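Local coordinates for protein polymerase X (Deinococcus radiodurans, PDB 2W9M) that probably extends DNA from deoxyribonucleoside triphosphates as a family X DNA polymerase, and carries a zinc-binding PHP domain, at residues A[397-406]-A[420-430]; A[435-446]-A[468-479]. All blocks are in the same frame, centred on the assembly; numbering follows the deposited sequence.

Interaction 1: A[397-406]-A[420-430]; sequences VAGSEVDILD and LDYVVVSVHSN. With ZN (zinc ion), chain E; ZN (zinc ion), chain D.
E401 and H428 meet at a zinc ion (chain E), bound by E401 OE2 at 2.1 Å and H428 NE2 at 2.4 Å, with H456 as third ligand. E401 CG stands anti to the backbone N (chi1 -171°) and the chain runs on extended, which lets OE1 reach a second zinc (chain D) at 2.2 Å, shared with H332, H334 and D516. The carboxylate meets the H428 ring at its edge, the two planes 63° apart, and G90 O holds ring atom ND1. Backbone bonds join the strands in parallel: V424 N to S400 O (3.0 Å), V402 N to V424 O (2.7 Å), then S426 N to V402 O and I404 N to S426 O. D421 grips A398 twice, its N on A398 O and its OD2 accepting A398 N (2.9 Å) on the anti side, 33° out of the carboxylate plane. With an alanine here, A398 N would probably be left without this acceptor. Among apolar contacts, V397 CG1 packs on Y422 CD2 (3.5 Å), and V402 CG2 on V423 CG1. These strands lie between 358-364 and 453-454 in the parallel sheet; helix 435-446 covers I404 and V427, while helix 549-561 packs on V397 and V423.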
loop_
_atom_site.group_PDB
_atom_site.type_symbol
_atom_site.label_atom_id
_atom_site.label_comp_id
_atom_site.label_asym_id
_atom_site.label_seq_id
_atom_site.Cartn_x
_atom_site.Cartn_y
_atom_site.Cartn_z
ATOM N N VAL A 397 -4.551 -14.863 -15.522
ATOM C CA VAL A 397 -5.243 -15.811 -14.662
ATOM C C VAL A 397 -6.461 -15.091 -14.075
ATOM O O VAL A 397 -6.335 -14.016 -13.500
ATOM C CB VAL A 397 -4.306 -16.317 -13.542
ATOM C CG1 VAL A 397 -5.098 -16.919 -12.403
ATOM C CG2 VAL A 397 -3.311 -17.328 -14.097
ATOM N N ALA A 398 -7.646 -15.667 -14.246
ATOM C CA ALA A 398 -8.875 -14.988 -13.849
ATOM C C ALA A 398 -9.202 -15.200 -12.381
ATOM O O ALA A 398 -9.284 -16.330 -11.901
ATOM C CB ALA A 398 -10.040 -15.432 -14.718
ATOM N N GLY A 399 -9.397 -14.103 -11.668
ATOM C CA GLY A 399 -9.774 -14.186 -10.275
ATOM C C GLY A 399 -10.832 -13.169 -9.913
ATOM O O GLY A 399 -11.377 -12.475 -10.775
ATOM N N SER A 400 -11.127 -13.086 -8.624
ATOM C CA SER A 400 -12.067 -12.101 -8.119
ATOM C C SER A 400 -11.731 -11.801 -6.671
ATOM O O SER A 400 -11.272 -12.680 -5.947
ATOM C CB SER A 400 -13.498 -12.631 -8.235
ATOM O OG SER A 400 -14.411 -11.785 -7.559
ATOM N N GLU A 401 -11.937 -10.560 -6.246
ATOM C CA GLU A 401 -11.813 -10.248 -4.830
ATOM C C GLU A 401 -13.191 -10.323 -4.195
ATOM O O GLU A 401 -13.936 -9.345 -4.192
ATOM C CB GLU A 401 -11.191 -8.873 -4.593
ATOM C CG GLU A 401 -10.872 -8.637 -3.127
ATOM C CD GLU A 401 -10.274 -7.280 -2.856
ATOM O OE1 GLU A 401 -10.071 -6.518 -3.826
ATOM O OE2 GLU A 401 -10.007 -6.982 -1.664
ATOM N N VAL A 402 -13.517 -11.498 -3.666
ATOM C CA VAL A 402 -14.837 -11.772 -3.123
ATOM C C VAL A 402 -14.984 -11.179 -1.727
ATOM O O VAL A 402 -14.179 -11.460 -0.837
ATOM C CB VAL A 402 -15.094 -13.284 -3.079
ATOM C CG1 VAL A 402 -16.482 -13.585 -2.535
ATOM C CG2 VAL A 402 -14.909 -13.879 -4.461
ATOM N N ASP A 403 -16.011 -10.353 -1.546
ATOM C CA ASP A 403 -16.270 -9.715 -0.261
ATOM C C ASP A 403 -16.751 -10.764 0.735
ATOM O O ASP A 403 -17.502 -11.668 0.378
ATOM C CB ASP A 403 -17.318 -8.607 -0.423
ATOM C CG ASP A 403 -17.137 -7.469 0.578
ATOM O OD1 ASP A 403 -16.934 -7.745 1.783
ATOM O OD2 ASP A 403 -17.206 -6.289 0.159
ATOM N N ILE A 404 -16.294 -10.649 1.979
ATOM C CA ILE A 404 -16.744 -11.524 3.052
ATOM C C ILE A 404 -17.930 -10.879 3.761
ATOM O O ILE A 404 -17.780 -9.852 4.425
ATOM C CB ILE A 404 -15.618 -11.771 4.074
ATOM C CG1 ILE A 404 -14.398 -12.382 3.382
ATOM C CG2 ILE A 404 -16.106 -12.667 5.195
ATOM C CD1 ILE A 404 -13.156 -12.427 4.255
ATOM N N LEU A 405 -19.113 -11.468 3.602
ATOM C CA LEU A 405 -20.315 -10.938 4.241
ATOM C C LEU A 405 -20.132 -10.970 5.754
ATOM O O LEU A 405 -19.284 -11.707 6.261
ATOM C CB LEU A 405 -21.555 -11.725 3.814
ATOM C CG LEU A 405 -21.711 -11.890 2.297
ATOM C CD1 LEU A 405 -22.957 -12.688 1.941
ATOM C CD2 LEU A 405 -21.722 -10.540 1.602
ATOM N N ASP A 406 -20.915 -10.167 6.471
ATOM C CA ASP A 406 -20.680 -9.956 7.901
ATOM C C ASP A 406 -20.809 -11.217 8.752
ATOM O O ASP A 406 -20.407 -11.223 9.914
ATOM C CB ASP A 406 -21.570 -8.835 8.457
ATOM C CG ASP A 406 -23.046 -9.143 8.332
ATOM O OD1 ASP A 406 -23.420 -9.879 7.397
ATOM O OD2 ASP A 406 -23.832 -8.642 9.166
ATOM N N LEU A 420 -13.525 -19.567 -11.577
ATOM C CA LEU A 420 -12.329 -18.746 -11.445
ATOM C C LEU A 420 -11.059 -19.587 -11.307
ATOM O O LEU A 420 -11.088 -20.718 -10.813
ATOM C CB LEU A 420 -12.481 -17.796 -10.252
ATOM C CG LEU A 420 -13.630 -16.791 -10.375
ATOM C CD1 LEU A 420 -13.940 -16.117 -9.048
ATOM C CD2 LEU A 420 -13.312 -15.757 -11.440
ATOM N N ASP A 421 -9.940 -19.029 -11.749
ATOM C CA ASP A 421 -8.655 -19.696 -11.601
ATOM C C ASP A 421 -8.149 -19.570 -10.169
ATOM O O ASP A 421 -7.437 -20.443 -9.676
ATOM C CB ASP A 421 -7.640 -19.119 -12.584
ATOM C CG ASP A 421 -8.062 -19.312 -14.030
ATOM O OD1 ASP A 421 -8.765 -20.306 -14.316
ATOM O OD2 ASP A 421 -7.698 -18.468 -14.877
ATOM N N TYR A 422 -8.526 -18.479 -9.508
ATOM C CA TYR A 422 -8.190 -18.272 -8.104
ATOM C C TYR A 422 -9.123 -17.254 -7.456
ATOM O O TYR A 422 -9.662 -16.378 -8.130
ATOM C CB TYR A 422 -6.727 -17.850 -7.943
ATOM C CG TYR A 422 -6.473 -16.387 -8.214
ATOM C CD1 TYR A 422 -6.074 -15.530 -7.194
ATOM C CD2 TYR A 422 -6.625 -15.864 -9.487
ATOM C CE1 TYR A 422 -5.837 -14.189 -7.438
ATOM C CE2 TYR A 422 -6.389 -14.531 -9.739
ATOM C CZ TYR A 422 -5.995 -13.699 -8.711
ATOM O OH TYR A 422 -5.762 -12.371 -8.966
ATOM N N VAL A 423 -9.307 -17.389 -6.144
ATOM C CA VAL A 423 -10.209 -16.540 -5.380
ATOM C C VAL A 423 -9.492 -15.816 -4.243
ATOM O O VAL A 423 -8.829 -16.446 -3.425
ATOM C CB VAL A 423 -11.334 -17.371 -4.755
ATOM C CG1 VAL A 423 -12.282 -16.473 -3.973
ATOM C CG2 VAL A 423 -12.078 -18.161 -5.832
ATOM N N VAL A 424 -9.633 -14.494 -4.194
ATOM C CA VAL A 424 -9.162 -13.707 -3.058
ATOM C C VAL A 424 -10.367 -13.345 -2.198
ATOM O O VAL A 424 -11.411 -12.966 -2.730
ATOM C CB VAL A 424 -8.460 -12.401 -3.511
ATOM C CG1 VAL A 424 -8.024 -11.567 -2.301
ATOM C CG2 VAL A 424 -7.269 -12.703 -4.410
ATOM N N VAL A 425 -10.237 -13.471 -0.880
ATOM C CA VAL A 425 -11.296 -13.026 0.027
ATOM C C VAL A 425 -10.830 -11.851 0.872
ATOM O O VAL A 425 -9.663 -11.773 1.256
ATOM C CB VAL A 425 -11.804 -14.157 0.942
ATOM C CG1 VAL A 425 -12.327 -15.307 0.105
ATOM C CG2 VAL A 425 -10.707 -14.623 1.875
ATOM N N SER A 426 -11.744 -10.930 1.158
ATOM C CA SER A 426 -11.381 -9.691 1.833
ATOM C C SER A 426 -12.565 -9.067 2.549
ATOM O O SER A 426 -13.714 -9.270 2.158
ATOM C CB SER A 426 -10.827 -8.681 0.823
ATOM O OG SER A 426 -9.640 -9.161 0.214
ATOM N N VAL A 427 -12.272 -8.298 3.592
ATOM C CA VAL A 427 -13.279 -7.504 4.283
ATOM C C VAL A 427 -13.299 -6.086 3.717
ATOM O O VAL A 427 -12.255 -5.449 3.584
ATOM C CB VAL A 427 -12.997 -7.426 5.798
ATOM C CG1 VAL A 427 -14.098 -6.658 6.506
ATOM C CG2 VAL A 427 -12.863 -8.815 6.386
ATOM N N HIS A 428 -14.489 -5.605 3.375
ATOM C CA HIS A 428 -14.666 -4.246 2.872
ATOM C C HIS A 428 -15.905 -3.596 3.492
ATOM O O HIS A 428 -16.382 -2.555 3.028
ATOM C CB HIS A 428 -14.789 -4.246 1.347
ATOM C CG HIS A 428 -13.482 -4.398 0.631
ATOM N ND1 HIS A 428 -12.494 -3.437 0.673
ATOM C CD2 HIS A 428 -13.012 -5.387 -0.165
ATOM C CE1 HIS A 428 -11.466 -3.836 -0.054
ATOM N NE2 HIS A 428 -11.753 -5.017 -0.572
ATOM N N SER A 429 -16.418 -4.222 4.545
ATOM C CA SER A 429 -17.618 -3.760 5.224
ATOM C C SER A 429 -17.596 -4.229 6.674
ATOM O O SER A 429 -16.879 -5.170 7.012
ATOM C CB SER A 429 -18.857 -4.318 4.527
ATOM O OG SER A 429 -18.922 -5.728 4.671
ATOM N N ASN A 430 -18.381 -3.572 7.525
ATOM C CA ASN A 430 -18.508 -3.971 8.926
ATOM C C ASN A 430 -17.190 -3.965 9.694
ATOM O O ASN A 430 -16.754 -4.995 10.203
ATOM C CB ASN A 430 -19.144 -5.358 9.021
ATOM C CG ASN A 430 -20.620 -5.343 8.708
ATOM O OD1 ASN A 430 -21.036 -5.679 7.597
ATOM N ND2 ASN A 430 -21.427 -4.947 9.687
HETATM ZN ZN ZN E . -9.400 -5.011 -1.204
HETATM ZN ZN ZN D . -8.256 -5.233 -3.943
#

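Interaction 2: A[435-446]-A[468-479]; sequences AARQTERLIRAV and YALDLDAVLGAC
T439 places OG1 beside its backbone N (chi1 -63°), where it faces the start of helix 472-482, while the Q438 chain turns about its CB-CG bond (chi2 79°) and thereby lays its amide over one face of the Y468 ring. The threonine hydroxyl works in both directions: it accepts D471 N at 2.9 Å and donates to A435 O, 3.0 Å from OG1 and approached from above the carbonyl plane. A435 O thus takes both the amide and the hydroxyl of T439, and the second helix is tied to the first at its N-cap residue. The Q438 amide is fixed at both ends. R441 NH1 donates in plane to a lone pair of Q438 OE1 (2.7 Å), and Q438 NE2 serves N430 O and a water, 2.8 Å from NE2, that also lies near A469 O. Y468 OH bonds to A457 O. Beyond this polar end the packing is aliphatic. L442 CD1 touches L470 CD1 at 3.5 Å, and L442 CB rests against both methyls of V475. Further along, A478 CB touches both I443 CG2 (3.8 Å) and V446 CG2 (3.7 Å), and C479 SG lies on V446 CG1. The segment axes run nearly parallel, 12° apart, with 8.7 Å between them at closest approach. L442, V446 and C479 all rest on L454 of strand 453-454, so the pair forms consecutive helices flanking a parallel sheet, as in the distorted alpha/beta barrel of PHP domains.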
loop_
_atom_site.group_PDB
_atom_site.type_symbol
_atom_site.label_atom_id
_atom_site.label_comp_id
_atom_site.label_asym_id
_atom_site.label_seq_id
_atom_site.Cartn_x
_atom_site.Cartn_y
_atom_site.Cartn_z
ATOM N N ALA A 435 -14.658 -7.930 18.484
ATOM C CA ALA A 435 -13.533 -8.802 18.168
ATOM C C ALA A 435 -13.936 -10.253 17.897
ATOM O O ALA A 435 -13.520 -10.842 16.899
ATOM C CB ALA A 435 -12.485 -8.737 19.268
ATOM N N ALA A 436 -14.745 -10.828 18.782
ATOM C CA ALA A 436 -15.109 -12.242 18.676
ATOM C C ALA A 436 -15.963 -12.553 17.443
ATOM O O ALA A 436 -15.829 -13.618 16.836
ATOM C CB ALA A 436 -15.805 -12.709 19.946
ATOM N N ARG A 437 -16.842 -11.627 17.079
ATOM C CA ARG A 437 -17.641 -11.785 15.868
ATOM C C ARG A 437 -16.789 -11.644 14.607
ATOM O O ARG A 437 -16.987 -12.362 13.626
ATOM C CB ARG A 437 -18.800 -10.785 15.854
ATOM C CG ARG A 437 -20.150 -11.404 16.185
ATOM C CD ARG A 437 -20.887 -11.804 14.912
ATOM N NE ARG A 437 -21.881 -10.805 14.521
ATOM C CZ ARG A 437 -22.246 -10.555 13.266
ATOM N NH1 ARG A 437 -21.679 -11.220 12.267
ATOM N NH2 ARG A 437 -23.166 -9.631 13.009
ATOM N N GLN A 438 -15.837 -10.717 14.646
ATOM C CA GLN A 438 -14.969 -10.448 13.507
ATOM C C GLN A 438 -14.027 -11.620 13.251
ATOM O O GLN A 438 -13.797 -12.008 12.104
ATOM C CB GLN A 438 -14.161 -9.172 13.750
ATOM C CG GLN A 438 -13.456 -8.641 12.512
ATOM C CD GLN A 438 -14.390 -7.874 11.598
ATOM O OE1 GLN A 438 -14.880 -8.407 10.604
ATOM N NE2 GLN A 438 -14.649 -6.616 11.936
ATOM N N THR A 439 -13.478 -12.175 14.326
ATOM C CA THR A 439 -12.592 -13.327 14.225
ATOM C C THR A 439 -13.311 -14.534 13.621
ATOM O O THR A 439 -12.782 -15.193 12.723
ATOM C CB THR A 439 -12.019 -13.712 15.601
ATOM O OG1 THR A 439 -11.211 -12.637 16.096
ATOM C CG2 THR A 439 -11.168 -14.970 15.496
ATOM N N GLU A 440 -14.511 -14.820 14.119
ATOM C CA GLU A 440 -15.307 -15.933 13.610
ATOM C C GLU A 440 -15.601 -15.742 12.124
ATOM O O GLU A 440 -15.584 -16.694 11.348
ATOM C CB GLU A 440 -16.615 -16.056 14.396
ATOM C CG GLU A 440 -17.482 -17.241 13.997
ATOM C CD GLU A 440 -18.802 -17.284 14.754
ATOM O OE1 GLU A 440 -19.845 -17.550 14.117
ATOM O OE2 GLU A 440 -18.798 -17.048 15.984
ATOM N N ARG A 441 -15.860 -14.495 11.745
ATOM C CA ARG A 441 -16.144 -14.133 10.362
ATOM C C ARG A 441 -14.999 -14.519 9.427
ATOM O O ARG A 441 -15.211 -15.166 8.402
ATOM C CB ARG A 441 -16.405 -12.628 10.279
ATOM C CG ARG A 441 -16.479 -12.047 8.877
ATOM C CD ARG A 441 -16.459 -10.525 8.958
ATOM N NE ARG A 441 -17.031 -9.870 7.785
ATOM C CZ ARG A 441 -17.016 -8.554 7.595
ATOM N NH1 ARG A 441 -16.455 -7.764 8.498
ATOM N NH2 ARG A 441 -17.560 -8.024 6.507
ATOM N N LEU A 442 -13.784 -14.128 9.792
ATOM C CA LEU A 442 -12.620 -14.371 8.948
ATOM C C LEU A 442 -12.162 -15.832 8.961
ATOM O O LEU A 442 -11.707 -16.350 7.937
ATOM C CB LEU A 442 -11.477 -13.422 9.331
ATOM C CG LEU A 442 -11.600 -12.041 8.676
ATOM C CD1 LEU A 442 -11.216 -10.929 9.619
ATOM C CD2 LEU A 442 -10.770 -11.984 7.407
ATOM N N ILE A 443 -12.283 -16.492 10.110
ATOM C CA ILE A 443 -11.974 -17.917 10.198
ATOM C C ILE A 443 -12.874 -18.702 9.252
ATOM O O ILE A 443 -12.423 -19.617 8.561
ATOM C CB ILE A 443 -12.166 -18.456 11.619
ATOM C CG1 ILE A 443 -11.071 -17.933 12.542
ATOM C CG2 ILE A 443 -12.137 -19.971 11.617
ATOM C CD1 ILE A 443 -11.233 -18.372 13.970
ATOM N N ARG A 444 -14.150 -18.327 9.230
ATOM C CA ARG A 444 -15.133 -18.944 8.351
ATOM C C ARG A 444 -14.766 -18.755 6.879
ATOM O O ARG A 444 -14.853 -19.692 6.085
ATOM C CB ARG A 444 -16.516 -18.353 8.629
ATOM C CG ARG A 444 -17.563 -18.618 7.554
ATOM C CD ARG A 444 -18.567 -19.662 8.002
ATOM N NE ARG A 444 -19.937 -19.187 7.818
ATOM C CZ ARG A 444 -20.743 -19.576 6.836
ATOM N NH1 ARG A 444 -20.325 -20.464 5.943
ATOM N NH2 ARG A 444 -21.971 -19.078 6.753
ATOM N N ALA A 445 -14.344 -17.547 6.521
ATOM C CA ALA A 445 -14.019 -17.231 5.132
ATOM C C ALA A 445 -12.743 -17.910 4.637
ATOM O O ALA A 445 -12.698 -18.384 3.505
ATOM C CB ALA A 445 -13.926 -15.728 4.939
ATOM N N VAL A 446 -11.707 -17.953 5.472
ATOM C CA VAL A 446 -10.445 -18.573 5.070
ATOM C C VAL A 446 -10.511 -20.095 5.153
ATOM O O VAL A 446 -9.573 -20.784 4.760
ATOM C CB VAL A 446 -9.244 -18.063 5.907
ATOM C CG1 VAL A 446 -9.030 -16.569 5.690
ATOM C CG2 VAL A 446 -9.449 -18.371 7.381
ATOM N N TYR A 468 -9.507 -3.272 11.896
ATOM C CA TYR A 468 -10.586 -3.691 12.780
ATOM C C TYR A 468 -10.047 -4.576 13.894
ATOM O O TYR A 468 -8.986 -5.190 13.759
ATOM C CB TYR A 468 -11.709 -4.406 12.012
ATOM C CG TYR A 468 -11.245 -5.230 10.828
ATOM C CD1 TYR A 468 -11.512 -4.822 9.527
ATOM C CD2 TYR A 468 -10.540 -6.415 11.014
ATOM C CE1 TYR A 468 -11.089 -5.570 8.442
ATOM C CE2 TYR A 468 -10.116 -7.170 9.935
ATOM C CZ TYR A 468 -10.392 -6.741 8.653
ATOM O OH TYR A 468 -9.965 -7.492 7.582
ATOM N N ALA A 469 -10.786 -4.631 14.997
ATOM C CA ALA A 469 -10.413 -5.452 16.139
ATOM C C ALA A 469 -10.677 -6.928 15.858
ATOM O O ALA A 469 -11.820 -7.333 15.636
ATOM C CB ALA A 469 -11.179 -5.000 17.378
ATOM N N LEU A 470 -9.615 -7.727 15.862
ATOM C CA LEU A 470 -9.744 -9.172 15.687
ATOM C C LEU A 470 -8.567 -9.896 16.333
ATOM O O LEU A 470 -7.591 -9.269 16.749
ATOM C CB LEU A 470 -9.846 -9.550 14.201
ATOM C CG LEU A 470 -8.540 -9.744 13.421
ATOM C CD1 LEU A 470 -8.819 -10.250 12.015
ATOM C CD2 LEU A 470 -7.727 -8.456 13.379
ATOM N N ASP A 471 -8.675 -11.217 16.419
ATOM C CA ASP A 471 -7.607 -12.050 16.953
ATOM C C ASP A 471 -6.795 -12.647 15.810
ATOM O O ASP A 471 -7.079 -13.750 15.344
ATOM C CB ASP A 471 -8.190 -13.165 17.819
ATOM C CG ASP A 471 -7.127 -14.099 18.357
ATOM O OD1 ASP A 471 -5.933 -13.720 18.347
ATOM O OD2 ASP A 471 -7.487 -15.212 18.793
ATOM N N LEU A 472 -5.778 -11.915 15.369
ATOM C CA LEU A 472 -5.038 -12.287 14.170
ATOM C C LEU A 472 -4.504 -13.718 14.228
ATOM O O LEU A 472 -4.594 -14.458 13.247
ATOM C CB LEU A 472 -3.897 -11.303 13.919
ATOM C CG LEU A 472 -3.729 -10.749 12.502
ATOM C CD1 LEU A 472 -2.252 -10.555 12.197
ATOM C CD2 LEU A 472 -4.369 -11.637 11.449
ATOM N N ASP A 473 -3.959 -14.111 15.374
ATOM C CA ASP A 473 -3.365 -15.442 15.523
ATOM C C ASP A 473 -4.364 -16.572 15.277
ATOM O O ASP A 473 -4.025 -17.587 14.667
ATOM C CB ASP A 473 -2.705 -15.602 16.896
ATOM C CG ASP A 473 -1.316 -14.980 16.953
ATOM O OD1 ASP A 473 -0.619 -15.154 17.981
ATOM O OD2 ASP A 473 -0.916 -14.321 15.967
ATOM N N ALA A 474 -5.591 -16.398 15.758
ATOM C CA ALA A 474 -6.649 -17.366 15.495
ATOM C C ALA A 474 -6.925 -17.460 13.997
ATOM O O ALA A 474 -7.025 -18.559 13.442
ATOM C CB ALA A 474 -7.915 -16.984 16.243
ATOM N N VAL A 475 -7.042 -16.304 13.345
ATOM C CA VAL A 475 -7.333 -16.263 11.914
ATOM C C VAL A 475 -6.209 -16.895 11.100
ATOM O O VAL A 475 -6.461 -17.715 10.218
ATOM C CB VAL A 475 -7.575 -14.827 11.411
ATOM C CG1 VAL A 475 -7.789 -14.830 9.907
ATOM C CG2 VAL A 475 -8.770 -14.214 12.115
ATOM N N LEU A 476 -4.972 -16.515 11.407
ATOM C CA LEU A 476 -3.809 -17.065 10.718
ATOM C C LEU A 476 -3.712 -18.576 10.914
ATOM O O LEU A 476 -3.324 -19.304 10.002
ATOM C CB LEU A 476 -2.524 -16.377 11.184
ATOM C CG LEU A 476 -2.366 -14.909 10.791
ATOM C CD1 LEU A 476 -0.973 -14.401 11.132
ATOM C CD2 LEU A 476 -2.648 -14.726 9.311
ATOM N N GLY A 477 -4.068 -19.042 12.106
ATOM C CA GLY A 477 -4.107 -20.467 12.384
ATOM C C GLY A 477 -5.087 -21.160 11.456
ATOM O O GLY A 477 -4.806 -22.237 10.928
ATOM N N ALA A 478 -6.239 -20.529 11.248
ATOM C CA ALA A 478 -7.248 -21.057 10.339
ATOM C C ALA A 478 -6.734 -21.094 8.899
ATOM O O ALA A 478 -7.106 -21.974 8.122
ATOM C CB ALA A 478 -8.520 -20.253 10.437
ATOM N N CYS A 479 -5.873 -20.143 8.548
ATOM C CA CYS A 479 -5.260 -20.128 7.221
ATOM C C CYS A 479 -4.327 -21.318 7.068
ATOM O O CYS A 479 -4.343 -22.009 6.047
ATOM C CB CYS A 479 -4.472 -18.833 6.991
ATOM S SG CYS A 479 -5.485 -17.365 6.734
HETATM O O HOH W 1 -13.590 -5.548 14.350
#

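Overall arrangement
Interaction 1 is a buried strand pairing at the zinc centre, whereas interaction 2 is a partly buried helix packing with its outer edge reaching the surface, lying farther from the metals. The first relies on backbone bonds and metal ligands; the second on methyl groups, small residues and one threonine-to-backbone bond. They follow each other along the chain, strand 422-426 leading into helix 435-446, and their centres are 16 Å apart. R441 couples them: its NH2 lies 2.8 Å from I404 O and 3.0 Å from S429 O, probable hydrogen bonds that tie the helix to the ends of both strand segments. The I404 side chain also packs on L442, so the apolar side of the strand continues into the helix contact.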